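Local coordinates for protein dextranase (Pseudarthrobacter oxydans, PDB 6NZS) that hydrolyses internal alpha-1,6-glucosidic linkages in dextran, as a glycoside hydrolase family 49 enzyme built around a parallel beta-solenoid, at residues 414-419 against 448-453; 441-446 against 517-522; 463-468 against 492-497; 470-475 against 496-501. All coordinates share one frame; numbering follows the deposited sequence.

Contacts 1, 3 and 4 join neighbouring coils of the beta-solenoid; contact 2 spans two coils, from the loop before strand 450-452 to the approach to strand 521-524. Contacts 1, 2 and 3 reach the same parallel sheet, whereas contact 4 lies on another wall of the coil. Contacts 1 and 3, with centres about 13 Å apart, meet where Ser452 O lies 2.9 Å from Tyr492 N. Contact 2, its centre about 12 Å from that of contact 1, adjoins it through Tyr445 O, 2.9 Å from Asn451 ND2. Trp416 of contact 1 reaches across the interior to contact 4, its CD2 3.4 Å from Met474 CE. Contacts 3 and 4 share Asp496 and Thr497.

Contact 1: 414-419 against 448-453; sequences IQWGWT and CILNSS
The side-chain amide of Gln415 bonds to Ser453 and Asn451 across the contact and to Gly417 of its own segment. Its OE1 accepts Ser453 N at 2.9 Å and Gly417 N at 2.8 Å, each donor in the carbonyl plane on a lone pair. The chain bends at chi2 (65°) and lies beside Asn451, pointing the same way; NE2 gives a bent bond to Asn451 OD1 at 2.9 Å and is also held by Asp389. An alanine here would probably leave Ser453 N and Gly417 N without their shared acceptor and Asn451 OD1 without this donor. On the face of Ile414 and Leu450 the packing is apolar and buried: CD1 of Ile414 meets CD2 of Leu450 at 4.0 Å. Just beyond, Ser452 CB sits over the five-membered ring of Trp416, 3.9 Å from its centroid, in a CH-pi contact. The end at Trp418 is more open. This side chain is partly exposed, although Ser453 CB lies nearly straight over its six-membered ring, 3.8 Å from the centroid, and Asp389 takes its NE1. Like residues stacked coil on coil, aliphatic on one face and amide beside amide on the other, are typical of the pectate-lyase-like parallel beta-helix.

Contact 2: 441-446 against 517-522; sequences KDVKYN and SQVSHL
Lys441 and Ser517 tie a loop of the beta-solenoid to the approach to one of its edge strands. Segment 441-446 belongs to the loop that links strand 423-435 to strand 450-452. The other segment, 517-522, runs into strand 521-524, which ends the parallel sheet of this wall. The polar link across the contact is a single short hydrogen bond, Ser517 OG to Lys441 O at 2.6 Å. Ser517 holds OG beside its backbone N, anti to the carbonyl carbon (chi1 -58°), and the hydroxyl reaches the carbonyl oxygen only slightly tilted from its plane. A second polar tie runs through Arg490, which donates to Lys444 O on one side and to Ser517 O and Val519 O on the other, so one guanidinium serves both segments. Charge pairing is internal to the loop: a salt bridge joins Lys444 NZ to Asp442 OD2 at 2.9 Å, on the syn lone pair of that oxygen. Asp442 OD1 is taken by Ser165, and Lys441 NZ turns to the carbonyls of Met161 and Gly163. The apolar contact rests on Val443, which is largely exposed. Its CG1, anti to the backbone N (chi1 176°), meets CG1 of Val519 at 4.2 Å, the two side chains crossing at about a right angle. CG2 of Val443 comes within 4.3 Å of Ser517 CA. CG1 of Val443 also touches the imidazole of His521, at 3.7 Å from CE1, while the neighbouring ND1 of that ring is hydrogen-bonded to Tyr492 OH.

Contact 3: 463-468 against 492-497; sequences TKADPN and YALSDT
In Leu494, chi1 of -59° sets CG beside the backbone N, anti to the carbonyl carbon; of its two methyls CD2 is the one that meets 463-468, 4.1 Å from Lys464 O and 4.4 Å from Ala465 CB. Asp496 has the same first-torsion setting (chi1 -76°), and its carboxylate comes up against Pro467. There OD2 lies 3.3 Å from Pro467 O; both are acceptors, so this approach is no bond and would probably be mildly repulsive, while OD1 is satisfied by Thr534 N. What joins the two segments is the hydrogen bond from Asp466 N to Leu494 O, nearly straight at 2.9 Å, with Ala465 CB packed against the same oxygen at 3.5 Å. In the beta-solenoid this is a corner: the chain turns at Pro467 and Asn468 before entering strand 469-482, alongside the bend between strands 489-493 and 495-507 of the next coil. An Asx turn shapes it, Asp466 OD1 receiving Asn468 N at 2.9 Å from well above the carboxylate plane (50°). Beside the corner, Thr469 OG1 is hydrogen-bonded to both Asp466 O and Ser495 OG, the latter also bound to Arg421 N. Further along, Thr497 OG1 folds back to donate to Ser495 O at 2.9 Å.

Contact 4: 470-475 against 496-501; sequences TVKNMR and DTENIH
Arg475 lays its guanidinium over the imidazole of His501, planes 26° apart, with NH1 3.5 Å above the centre of the ring. Both side chains leave with CG anti to the backbone N and run side by side, Arg475 extended from CG to NE. Each has a further partner: Glu477 takes Arg475 NE, and His501 NE2 is hydrogen-bonded to Glu548. An alanine in place of His501 would probably leave the guanidinium without its flat support and Glu548 without this partner. Asn473 and Asn499 both adopt left-handed backbone conformations, and Asn499 ND2 donates to Asn473 OD1 at 3.0 Å (169°). The bond lies in the carbonyl plane of Asn473 and in the amide plane of Asn499, although the two amides stand nearly perpendicular. Asparagines hydrogen-bonded from coil to coil in this way recall the asparagine ladders of parallel beta-helices, although the next partner, of Asn473 ND2, is Asp424. Strands 470-475 and 496-501 run parallel in adjoining coils, with their axes 4.6 Å apart at closest approach. On the buried face Ile500 CD1 packs against Met474 CB at 3.9 Å, and Met474, bent at chi3 (-62°), brings CE to 4.0 Å from the same methyl. Toward the other end of the polar face, one water accepts from Thr470 OG1 and donates to Asp496 OD2 and Glu498 OE2, the last at 2.7 Å.

Contact 1: 414-419 against 448-453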
loop_
_atom_site.group_PDB
_atom_site.type_symbol
_atom_site.label_atom_id
_atom_site.label_comp_id
_atom_site.label_asym_id
_atom_site.label_seq_id
_atom_site.Cartn_x
_atom_site.Cartn_y
_atom_site.Cartn_z
ATOM N N ILE A 414 6.868 -5.273 5.358
ATOM C CA ILE A 414 7.642 -6.058 4.397
ATOM C C ILE A 414 7.576 -7.533 4.790
ATOM O O ILE A 414 7.788 -7.879 5.956
ATOM C CB ILE A 414 9.097 -5.570 4.388
ATOM C CG1 ILE A 414 9.192 -4.200 3.715
ATOM C CG2 ILE A 414 10.010 -6.592 3.711
ATOM C CD1 ILE A 414 10.368 -3.353 4.194
ATOM N N GLN A 415 7.308 -8.412 3.814
ATOM C CA GLN A 415 7.152 -9.848 4.049
ATOM C C GLN A 415 8.011 -10.634 3.064
ATOM O O GLN A 415 7.950 -10.381 1.860
ATOM C CB GLN A 415 5.689 -10.233 3.812
ATOM C CG GLN A 415 5.378 -11.723 3.992
ATOM C CD GLN A 415 5.577 -12.163 5.419
ATOM O OE1 GLN A 415 6.534 -12.861 5.743
ATOM N NE2 GLN A 415 4.677 -11.726 6.300
ATOM N N TRP A 416 8.772 -11.616 3.564
ATOM C CA TRP A 416 9.411 -12.591 2.680
ATOM C C TRP A 416 9.236 -14.029 3.152
ATOM O O TRP A 416 9.821 -14.942 2.549
ATOM C CB TRP A 416 10.888 -12.263 2.388
ATOM C CG TRP A 416 11.849 -12.428 3.530
ATOM C CD1 TRP A 416 12.460 -13.585 3.941
ATOM C CD2 TRP A 416 12.339 -11.390 4.390
ATOM N NE1 TRP A 416 13.295 -13.323 5.004
ATOM C CE2 TRP A 416 13.237 -11.986 5.301
ATOM C CE3 TRP A 416 12.118 -10.009 4.467
ATOM C CZ2 TRP A 416 13.908 -11.252 6.281
ATOM C CZ3 TRP A 416 12.776 -9.281 5.452
ATOM C CH2 TRP A 416 13.658 -9.906 6.347
ATOM N N GLY A 417 8.427 -14.263 4.185
ATOM C CA GLY A 417 8.196 -15.599 4.704
ATOM C C GLY A 417 6.987 -16.303 4.120
ATOM O O GLY A 417 6.719 -16.196 2.915
ATOM N N TRP A 418 6.260 -17.027 4.985
ATOM C CA TRP A 418 5.085 -17.854 4.678
ATOM C C TRP A 418 5.421 -19.217 4.074
ATOM O O TRP A 418 4.690 -20.185 4.306
ATOM C CB TRP A 418 4.042 -17.147 3.804
ATOM C CG TRP A 418 3.314 -15.974 4.431
ATOM C CD1 TRP A 418 3.304 -14.683 3.973
ATOM C CD2 TRP A 418 2.447 -16.001 5.581
ATOM N NE1 TRP A 418 2.507 -13.902 4.781
ATOM C CE2 TRP A 418 1.973 -14.684 5.773
ATOM C CE3 TRP A 418 2.048 -17.003 6.477
ATOM C CZ2 TRP A 418 1.105 -14.343 6.811
ATOM C CZ3 TRP A 418 1.179 -16.663 7.510
ATOM C CH2 TRP A 418 0.726 -15.339 7.673
ATOM N N THR A 419 6.460 -19.296 3.249
ATOM C CA THR A 419 6.938 -20.560 2.696
ATOM C C THR A 419 8.446 -20.454 2.552
ATOM O O THR A 419 8.990 -19.344 2.510
ATOM C CB THR A 419 6.337 -20.868 1.307
ATOM O OG1 THR A 419 6.885 -19.984 0.316
ATOM C CG2 THR A 419 4.828 -20.765 1.276
ATOM N N CYS A 448 5.287 -6.567 12.519
ATOM C CA CYS A 448 6.488 -5.729 12.559
ATOM C C CYS A 448 6.760 -5.059 11.220
ATOM O O CYS A 448 6.103 -5.356 10.217
ATOM C CB CYS A 448 7.746 -6.483 13.015
ATOM S SG CYS A 448 7.569 -7.460 14.520
ATOM N N ILE A 449 7.744 -4.163 11.195
ATOM C CA ILE A 449 8.101 -3.489 9.950
ATOM C C ILE A 449 8.637 -4.489 8.926
ATOM O O ILE A 449 8.247 -4.465 7.753
ATOM C CB ILE A 449 9.085 -2.339 10.230
ATOM C CG1 ILE A 449 8.488 -1.343 11.240
ATOM C CG2 ILE A 449 9.467 -1.647 8.927
ATOM C CD1 ILE A 449 7.217 -0.635 10.762
ATOM N N LEU A 450 9.544 -5.375 9.348
ATOM C CA LEU A 450 10.121 -6.405 8.484
ATOM C C LEU A 450 9.814 -7.792 9.046
ATOM O O LEU A 450 9.878 -8.008 10.260
ATOM C CB LEU A 450 11.638 -6.212 8.342
ATOM C CG LEU A 450 12.068 -4.870 7.752
ATOM C CD1 LEU A 450 12.705 -3.982 8.813
ATOM C CD2 LEU A 450 13.020 -5.096 6.577
ATOM N N ASN A 451 9.509 -8.747 8.162
ATOM C CA ASN A 451 8.976 -10.021 8.631
ATOM C C ASN A 451 9.264 -11.136 7.638
ATOM O O ASN A 451 9.114 -10.959 6.430
ATOM C CB ASN A 451 7.461 -9.859 8.821
ATOM C CG ASN A 451 6.764 -11.080 9.407
ATOM O OD1 ASN A 451 5.672 -11.417 8.957
ATOM N ND2 ASN A 451 7.349 -11.711 10.427
ATOM N N SER A 452 9.677 -12.279 8.177
ATOM C CA SER A 452 9.518 -13.585 7.538
ATOM C C SER A 452 8.555 -14.359 8.428
ATOM O O SER A 452 8.954 -14.909 9.461
ATOM C CB SER A 452 10.846 -14.319 7.411
ATOM O OG SER A 452 10.611 -15.681 7.038
ATOM N N SER A 453 7.282 -14.375 8.050
ATOM C CA SER A 453 6.295 -15.109 8.825
ATOM C C SER A 453 6.583 -16.607 8.772
ATOM O O SER A 453 7.193 -17.117 7.822
ATOM C CB SER A 453 4.891 -14.845 8.283
ATOM O OG SER A 453 3.907 -15.521 9.062
#

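Contact 2: 441-446 against 517-522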
loop_
_atom_site.group_PDB
_atom_site.type_symbol
_atom_site.label_atom_id
_atom_site.label_comp_id
_atom_site.label_asym_id
_atom_site.label_seq_id
_atom_site.Cartn_x
_atom_site.Cartn_y
_atom_site.Cartn_z
ATOM N N LYS A 441 -1.348 -7.537 21.182
ATOM C CA LYS A 441 -0.844 -7.785 22.526
ATOM C C LYS A 441 -0.004 -9.056 22.567
ATOM O O LYS A 441 1.047 -9.097 23.220
ATOM C CB LYS A 441 -2.049 -7.893 23.465
ATOM C CG LYS A 441 -1.798 -8.384 24.882
ATOM C CD LYS A 441 -3.148 -8.478 25.594
ATOM C CE LYS A 441 -3.086 -9.277 26.885
ATOM N NZ LYS A 441 -4.416 -9.339 27.559
ATOM N N ASP A 442 -0.446 -10.101 21.874
ATOM C CA ASP A 442 0.336 -11.325 21.822
ATOM C C ASP A 442 1.425 -11.187 20.763
ATOM O O ASP A 442 1.386 -10.289 19.914
ATOM C CB ASP A 442 -0.551 -12.557 21.569
ATOM C CG ASP A 442 -1.404 -12.449 20.306
ATOM O OD1 ASP A 442 -1.816 -11.342 19.932
ATOM O OD2 ASP A 442 -1.683 -13.503 19.680
ATOM N N VAL A 443 2.410 -12.083 20.822
ATOM C CA VAL A 443 3.556 -12.039 19.909
ATOM C C VAL A 443 3.173 -12.836 18.663
ATOM O O VAL A 443 3.340 -14.055 18.601
ATOM C CB VAL A 443 4.836 -12.547 20.573
ATOM C CG1 VAL A 443 5.995 -12.574 19.581
ATOM C CG2 VAL A 443 5.190 -11.686 21.797
ATOM N N LYS A 444 2.660 -12.141 17.651
ATOM C CA LYS A 444 2.240 -12.774 16.406
ATOM C C LYS A 444 3.426 -13.009 15.478
ATOM O O LYS A 444 4.434 -12.302 15.523
ATOM C CB LYS A 444 1.214 -11.902 15.681
ATOM C CG LYS A 444 -0.040 -11.628 16.474
ATOM C CD LYS A 444 -1.178 -12.465 15.988
ATOM C CE LYS A 444 -2.473 -12.080 16.662
ATOM N NZ LYS A 444 -3.151 -13.308 17.151
ATOM N N TYR A 445 3.291 -14.020 14.622
ATOM C CA TYR A 445 4.379 -14.375 13.713
ATOM C C TYR A 445 4.456 -13.472 12.490
ATOM O O TYR A 445 5.519 -13.406 11.859
ATOM C CB TYR A 445 4.240 -15.818 13.209
ATOM C CG TYR A 445 4.224 -16.886 14.280
ATOM C CD1 TYR A 445 5.407 -17.437 14.757
ATOM C CD2 TYR A 445 3.022 -17.359 14.790
ATOM C CE1 TYR A 445 5.390 -18.435 15.732
ATOM C CE2 TYR A 445 2.992 -18.348 15.766
ATOM C CZ TYR A 445 4.178 -18.877 16.230
ATOM O OH TYR A 445 4.146 -19.866 17.195
ATOM N N ASN A 446 3.367 -12.796 12.132
ATOM C CA ASN A 446 3.276 -12.025 10.890
ATOM C C ASN A 446 2.982 -10.562 11.208
ATOM O O ASN A 446 1.888 -10.063 10.944
ATOM C CB ASN A 446 2.224 -12.625 9.921
ATOM C CG ASN A 446 0.807 -12.599 10.485
ATOM O OD1 ASN A 446 0.590 -12.859 11.669
ATOM N ND2 ASN A 446 -0.161 -12.282 9.631
ATOM N N SER A 517 5.677 -7.493 24.049
ATOM C CA SER A 517 4.909 -7.519 22.811
ATOM C C SER A 517 5.628 -6.815 21.676
ATOM O O SER A 517 5.169 -6.886 20.531
ATOM C CB SER A 517 3.554 -6.826 23.004
ATOM O OG SER A 517 2.796 -7.428 24.038
ATOM N N GLN A 518 6.716 -6.115 21.979
ATOM C CA GLN A 518 7.452 -5.317 21.012
ATOM C C GLN A 518 8.742 -5.988 20.574
ATOM O O GLN A 518 9.560 -5.359 19.892
ATOM C CB GLN A 518 7.746 -3.947 21.622
ATOM C CG GLN A 518 6.471 -3.227 22.020
ATOM C CD GLN A 518 6.713 -1.969 22.815
ATOM O OE1 GLN A 518 7.710 -1.844 23.540
ATOM N NE2 GLN A 518 5.785 -1.021 22.702
ATOM N N VAL A 519 8.917 -7.265 20.917
ATOM C CA VAL A 519 10.193 -7.934 20.704
ATOM C C VAL A 519 10.444 -8.163 19.220
ATOM O O VAL A 519 9.520 -8.397 18.431
ATOM C CB VAL A 519 10.198 -9.262 21.484
ATOM C CG1 VAL A 519 9.232 -10.265 20.866
ATOM C CG2 VAL A 519 11.608 -9.849 21.552
ATOM N N SER A 520 11.712 -8.083 18.837
ATOM C CA SER A 520 12.168 -8.527 17.527
ATOM C C SER A 520 12.766 -9.925 17.660
ATOM O O SER A 520 13.413 -10.232 18.665
ATOM C CB SER A 520 13.204 -7.556 16.969
ATOM O OG SER A 520 12.570 -6.382 16.467
ATOM N N HIS A 521 12.532 -10.775 16.645
ATOM C CA HIS A 521 12.895 -12.190 16.687
ATOM C C HIS A 521 13.767 -12.574 15.497
ATOM O O HIS A 521 13.655 -12.011 14.407
ATOM C CB HIS A 521 11.645 -13.083 16.636
ATOM C CG HIS A 521 10.991 -13.298 17.966
ATOM N ND1 HIS A 521 9.743 -13.867 18.096
ATOM C CD2 HIS A 521 11.408 -13.012 19.222
ATOM C CE1 HIS A 521 9.426 -13.941 19.378
ATOM N NE2 HIS A 521 10.419 -13.425 20.081
ATOM N N LEU A 522 14.616 -13.578 15.721
ATOM C CA LEU A 522 15.423 -14.194 14.667
ATOM C C LEU A 522 15.585 -15.656 15.062
ATOM O O LEU A 522 16.295 -15.956 16.031
ATOM C CB LEU A 522 16.779 -13.510 14.569
ATOM C CG LEU A 522 17.739 -14.047 13.500
ATOM C CD1 LEU A 522 17.188 -13.828 12.085
ATOM C CD2 LEU A 522 19.080 -13.371 13.640
#

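Contact 3: 463-468 against 492-497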
loop_
_atom_site.group_PDB
_atom_site.type_symbol
_atom_site.label_atom_id
_atom_site.label_comp_id
_atom_site.label_asym_id
_atom_site.label_seq_id
_atom_site.Cartn_x
_atom_site.Cartn_y
_atom_site.Cartn_z
ATOM N N THR A 463 8.706 -27.001 12.084
ATOM C CA THR A 463 9.256 -28.036 11.215
ATOM C C THR A 463 8.866 -27.844 9.754
ATOM O O THR A 463 8.886 -28.806 8.978
ATOM C CB THR A 463 8.841 -29.427 11.704
ATOM O OG1 THR A 463 7.407 -29.524 11.727
ATOM C CG2 THR A 463 9.394 -29.676 13.095
ATOM N N LYS A 464 8.533 -26.616 9.359
ATOM C CA LYS A 464 8.053 -26.321 8.017
ATOM C C LYS A 464 9.105 -25.654 7.136
ATOM O O LYS A 464 8.768 -25.175 6.050
ATOM C CB LYS A 464 6.802 -25.440 8.089
ATOM C CG LYS A 464 5.675 -26.010 8.943
ATOM C CD LYS A 464 5.018 -27.200 8.264
ATOM C CE LYS A 464 3.955 -26.766 7.271
ATOM N NZ LYS A 464 3.336 -27.947 6.582
ATOM N N ALA A 465 10.358 -25.610 7.577
ATOM C CA ALA A 465 11.435 -24.983 6.824
ATOM C C ALA A 465 12.039 -25.965 5.819
ATOM O O ALA A 465 11.788 -27.173 5.858
ATOM C CB ALA A 465 12.519 -24.471 7.770
ATOM N N ASP A 466 12.842 -25.424 4.903
ATOM C CA ASP A 466 13.565 -26.216 3.905
ATOM C C ASP A 466 15.005 -25.728 3.827
ATOM O O ASP A 466 15.279 -24.685 3.204
ATOM C CB ASP A 466 12.891 -26.133 2.540
ATOM C CG ASP A 466 13.475 -27.118 1.531
ATOM O OD1 ASP A 466 14.521 -27.731 1.823
ATOM O OD2 ASP A 466 12.881 -27.258 0.439
ATOM N N PRO A 467 15.953 -26.454 4.425
ATOM C CA PRO A 467 17.364 -26.041 4.353
ATOM C C PRO A 467 17.943 -26.053 2.948
ATOM O O PRO A 467 19.048 -25.531 2.753
ATOM C CB PRO A 467 18.082 -27.061 5.250
ATOM C CG PRO A 467 17.004 -27.661 6.100
ATOM C CD PRO A 467 15.766 -27.653 5.255
ATOM N N ASN A 468 17.242 -26.622 1.974
ATOM C CA ASN A 468 17.704 -26.632 0.594
ATOM C C ASN A 468 17.200 -25.439 -0.205
ATOM O O ASN A 468 17.297 -25.449 -1.433
ATOM C CB ASN A 468 17.330 -27.950 -0.089
ATOM C CG ASN A 468 17.957 -29.149 0.592
ATOM O OD1 ASN A 468 19.098 -29.088 1.049
ATOM N ND2 ASN A 468 17.213 -30.245 0.667
ATOM N N TYR A 492 11.191 -15.599 11.170
ATOM C CA TYR A 492 11.081 -17.041 11.386
ATOM C C TYR A 492 11.599 -17.675 10.102
ATOM O O TYR A 492 10.882 -17.748 9.101
ATOM C CB TYR A 492 9.645 -17.427 11.737
ATOM C CG TYR A 492 9.164 -16.583 12.896
ATOM C CD1 TYR A 492 9.564 -16.859 14.198
ATOM C CD2 TYR A 492 8.381 -15.457 12.674
ATOM C CE1 TYR A 492 9.164 -16.049 15.256
ATOM C CE2 TYR A 492 7.981 -14.651 13.705
ATOM C CZ TYR A 492 8.363 -14.954 14.994
ATOM O OH TYR A 492 7.968 -14.132 16.026
ATOM N N ALA A 493 12.874 -18.068 10.116
ATOM C CA ALA A 493 13.560 -18.443 8.883
ATOM C C ALA A 493 13.083 -19.802 8.397
ATOM O O ALA A 493 13.278 -20.817 9.075
ATOM C CB ALA A 493 15.070 -18.457 9.095
ATOM N N LEU A 494 12.467 -19.817 7.219
ATOM C CA LEU A 494 12.018 -21.041 6.574
ATOM C C LEU A 494 12.995 -21.516 5.513
ATOM O O LEU A 494 12.764 -22.562 4.894
ATOM C CB LEU A 494 10.626 -20.845 5.967
ATOM C CG LEU A 494 9.525 -20.447 6.959
ATOM C CD1 LEU A 494 8.242 -20.106 6.214
ATOM C CD2 LEU A 494 9.290 -21.561 7.973
ATOM N N SER A 495 14.081 -20.774 5.310
ATOM C CA SER A 495 15.120 -21.072 4.340
ATOM C C SER A 495 16.444 -20.640 4.947
ATOM O O SER A 495 16.475 -19.838 5.886
ATOM C CB SER A 495 14.901 -20.274 3.042
ATOM O OG SER A 495 13.617 -20.502 2.477
ATOM N N ASP A 496 17.545 -21.192 4.432
ATOM C CA ASP A 496 18.843 -20.592 4.712
ATOM C C ASP A 496 18.763 -19.108 4.381
ATOM O O ASP A 496 18.176 -18.719 3.368
ATOM C CB ASP A 496 19.936 -21.240 3.859
ATOM C CG ASP A 496 20.337 -22.622 4.356
ATOM O OD1 ASP A 496 19.786 -23.121 5.363
ATOM O OD2 ASP A 496 21.216 -23.229 3.706
ATOM N N THR A 497 19.333 -18.275 5.251
ATOM C CA THR A 497 19.159 -16.829 5.165
ATOM C C THR A 497 20.519 -16.160 5.286
ATOM O O THR A 497 21.214 -16.344 6.290
ATOM C CB THR A 497 18.222 -16.353 6.278
ATOM O OG1 THR A 497 16.941 -16.970 6.113
ATOM C CG2 THR A 497 18.051 -14.842 6.216
#

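Contact 4: 470-475 against 496-501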
loop_
_atom_site.group_PDB
_atom_site.type_symbol
_atom_site.label_atom_id
_atom_site.label_comp_id
_atom_site.label_asym_id
_atom_site.label_seq_id
_atom_site.Cartn_x
_atom_site.Cartn_y
_atom_site.Cartn_z
ATOM N N THR A 470 17.299 -20.935 -0.199
ATOM C CA THR A 470 18.108 -19.833 0.309
ATOM C C THR A 470 17.482 -18.494 -0.051
ATOM O O THR A 470 17.168 -18.243 -1.219
ATOM C CB THR A 470 19.534 -19.895 -0.248
ATOM O OG1 THR A 470 20.104 -21.171 0.063
ATOM C CG2 THR A 470 20.393 -18.822 0.381
ATOM N N VAL A 471 17.320 -17.641 0.959
ATOM C CA VAL A 471 16.968 -16.234 0.797
ATOM C C VAL A 471 18.228 -15.433 1.104
ATOM O O VAL A 471 18.754 -15.507 2.223
ATOM C CB VAL A 471 15.820 -15.851 1.745
ATOM C CG1 VAL A 471 15.595 -14.344 1.749
ATOM C CG2 VAL A 471 14.556 -16.603 1.358
ATOM N N LYS A 472 18.726 -14.676 0.126
ATOM C CA LYS A 472 20.007 -14.011 0.332
ATOM C C LYS A 472 20.092 -12.683 -0.410
ATOM O O LYS A 472 19.383 -12.436 -1.389
ATOM C CB LYS A 472 21.180 -14.919 -0.064
ATOM C CG LYS A 472 21.195 -15.288 -1.534
ATOM C CD LYS A 472 22.369 -16.205 -1.842
ATOM C CE LYS A 472 22.438 -16.504 -3.326
ATOM N NZ LYS A 472 23.492 -17.515 -3.611
ATOM N N ASN A 473 21.000 -11.831 0.074
ATOM C CA ASN A 473 21.379 -10.609 -0.625
ATOM C C ASN A 473 20.180 -9.684 -0.817
ATOM O O ASN A 473 19.847 -9.273 -1.928
ATOM C CB ASN A 473 22.079 -10.925 -1.949
ATOM C CG ASN A 473 23.370 -11.689 -1.749
ATOM O OD1 ASN A 473 24.130 -11.410 -0.819
ATOM N ND2 ASN A 473 23.619 -12.669 -2.612
ATOM N N MET A 474 19.526 -9.363 0.294
ATOM C CA MET A 474 18.405 -8.434 0.309
ATOM C C MET A 474 18.830 -7.233 1.131
ATOM O O MET A 474 19.253 -7.387 2.283
ATOM C CB MET A 474 17.162 -9.083 0.914
ATOM C CG MET A 474 16.793 -10.399 0.265
ATOM S SD MET A 474 15.027 -10.730 0.366
ATOM C CE MET A 474 14.814 -10.814 2.130
ATOM N N ARG A 475 18.733 -6.051 0.536
ATOM C CA ARG A 475 19.141 -4.809 1.175
ATOM C C ARG A 475 17.955 -3.860 1.254
ATOM O O ARG A 475 17.292 -3.592 0.246
ATOM C CB ARG A 475 20.286 -4.143 0.402
ATOM C CG ARG A 475 20.810 -2.865 1.049
ATOM C CD ARG A 475 22.094 -2.403 0.366
ATOM N NE ARG A 475 22.679 -1.224 1.000
ATOM C CZ ARG A 475 23.703 -1.257 1.850
ATOM N NH1 ARG A 475 24.265 -2.416 2.173
ATOM N NH2 ARG A 475 24.171 -0.127 2.375
ATOM N N ASP A 496 17.545 -21.192 4.432
ATOM C CA ASP A 496 18.843 -20.592 4.712
ATOM C C ASP A 496 18.763 -19.108 4.381
ATOM O O ASP A 496 18.176 -18.719 3.368
ATOM C CB ASP A 496 19.936 -21.240 3.859
ATOM C CG ASP A 496 20.337 -22.622 4.356
ATOM O OD1 ASP A 496 19.786 -23.121 5.363
ATOM O OD2 ASP A 496 21.216 -23.229 3.706
ATOM N N THR A 497 19.333 -18.275 5.251
ATOM C CA THR A 497 19.159 -16.829 5.165
ATOM C C THR A 497 20.519 -16.160 5.286
ATOM O O THR A 497 21.214 -16.344 6.290
ATOM C CB THR A 497 18.222 -16.353 6.278
ATOM O OG1 THR A 497 16.941 -16.970 6.113
ATOM C CG2 THR A 497 18.051 -14.842 6.216
ATOM N N GLU A 498 20.908 -15.395 4.260
ATOM C CA GLU A 498 22.255 -14.846 4.193
ATOM C C GLU A 498 22.258 -13.407 3.698
ATOM O O GLU A 498 21.506 -13.045 2.787
ATOM C CB GLU A 498 23.149 -15.687 3.270
ATOM C CG GLU A 498 23.357 -17.101 3.764
ATOM C CD GLU A 498 23.808 -18.041 2.670
ATOM O OE1 GLU A 498 24.338 -17.558 1.650
ATOM O OE2 GLU A 498 23.625 -19.265 2.840
ATOM N N ASN A 499 23.129 -12.600 4.298
ATOM C CA ASN A 499 23.417 -11.239 3.851
ATOM C C ASN A 499 22.149 -10.408 3.646
ATOM O O ASN A 499 21.852 -9.912 2.556
ATOM C CB ASN A 499 24.324 -11.216 2.615
ATOM C CG ASN A 499 24.978 -9.872 2.416
ATOM O OD1 ASN A 499 25.297 -9.183 3.380
ATOM N ND2 ASN A 499 25.170 -9.478 1.159
ATOM N N ILE A 500 21.411 -10.248 4.734
ATOM C CA ILE A 500 20.254 -9.364 4.784
ATOM C C ILE A 500 20.713 -8.085 5.464
ATOM O O ILE A 500 21.288 -8.132 6.556
ATOM C CB ILE A 500 19.110 -10.019 5.575
ATOM C CG1 ILE A 500 18.860 -11.460 5.099
ATOM C CG2 ILE A 500 17.854 -9.135 5.528
ATOM C CD1 ILE A 500 18.493 -11.596 3.631
ATOM N N HIS A 501 20.488 -6.944 4.823
ATOM C CA HIS A 501 20.985 -5.677 5.334
ATOM C C HIS A 501 19.812 -4.728 5.510
ATOM O O HIS A 501 19.044 -4.513 4.568
ATOM C CB HIS A 501 22.019 -5.082 4.375
ATOM C CG HIS A 501 22.929 -4.080 5.012
ATOM N ND1 HIS A 501 24.248 -4.352 5.311
ATOM C CD2 HIS A 501 22.707 -2.804 5.406
ATOM C CE1 HIS A 501 24.798 -3.281 5.861
ATOM N NE2 HIS A 501 23.883 -2.326 5.928
HETATM O O HOH W 1 22.487 -21.416 1.683
HETATM O O HOH W 2 24.409 -19.246 -0.732
#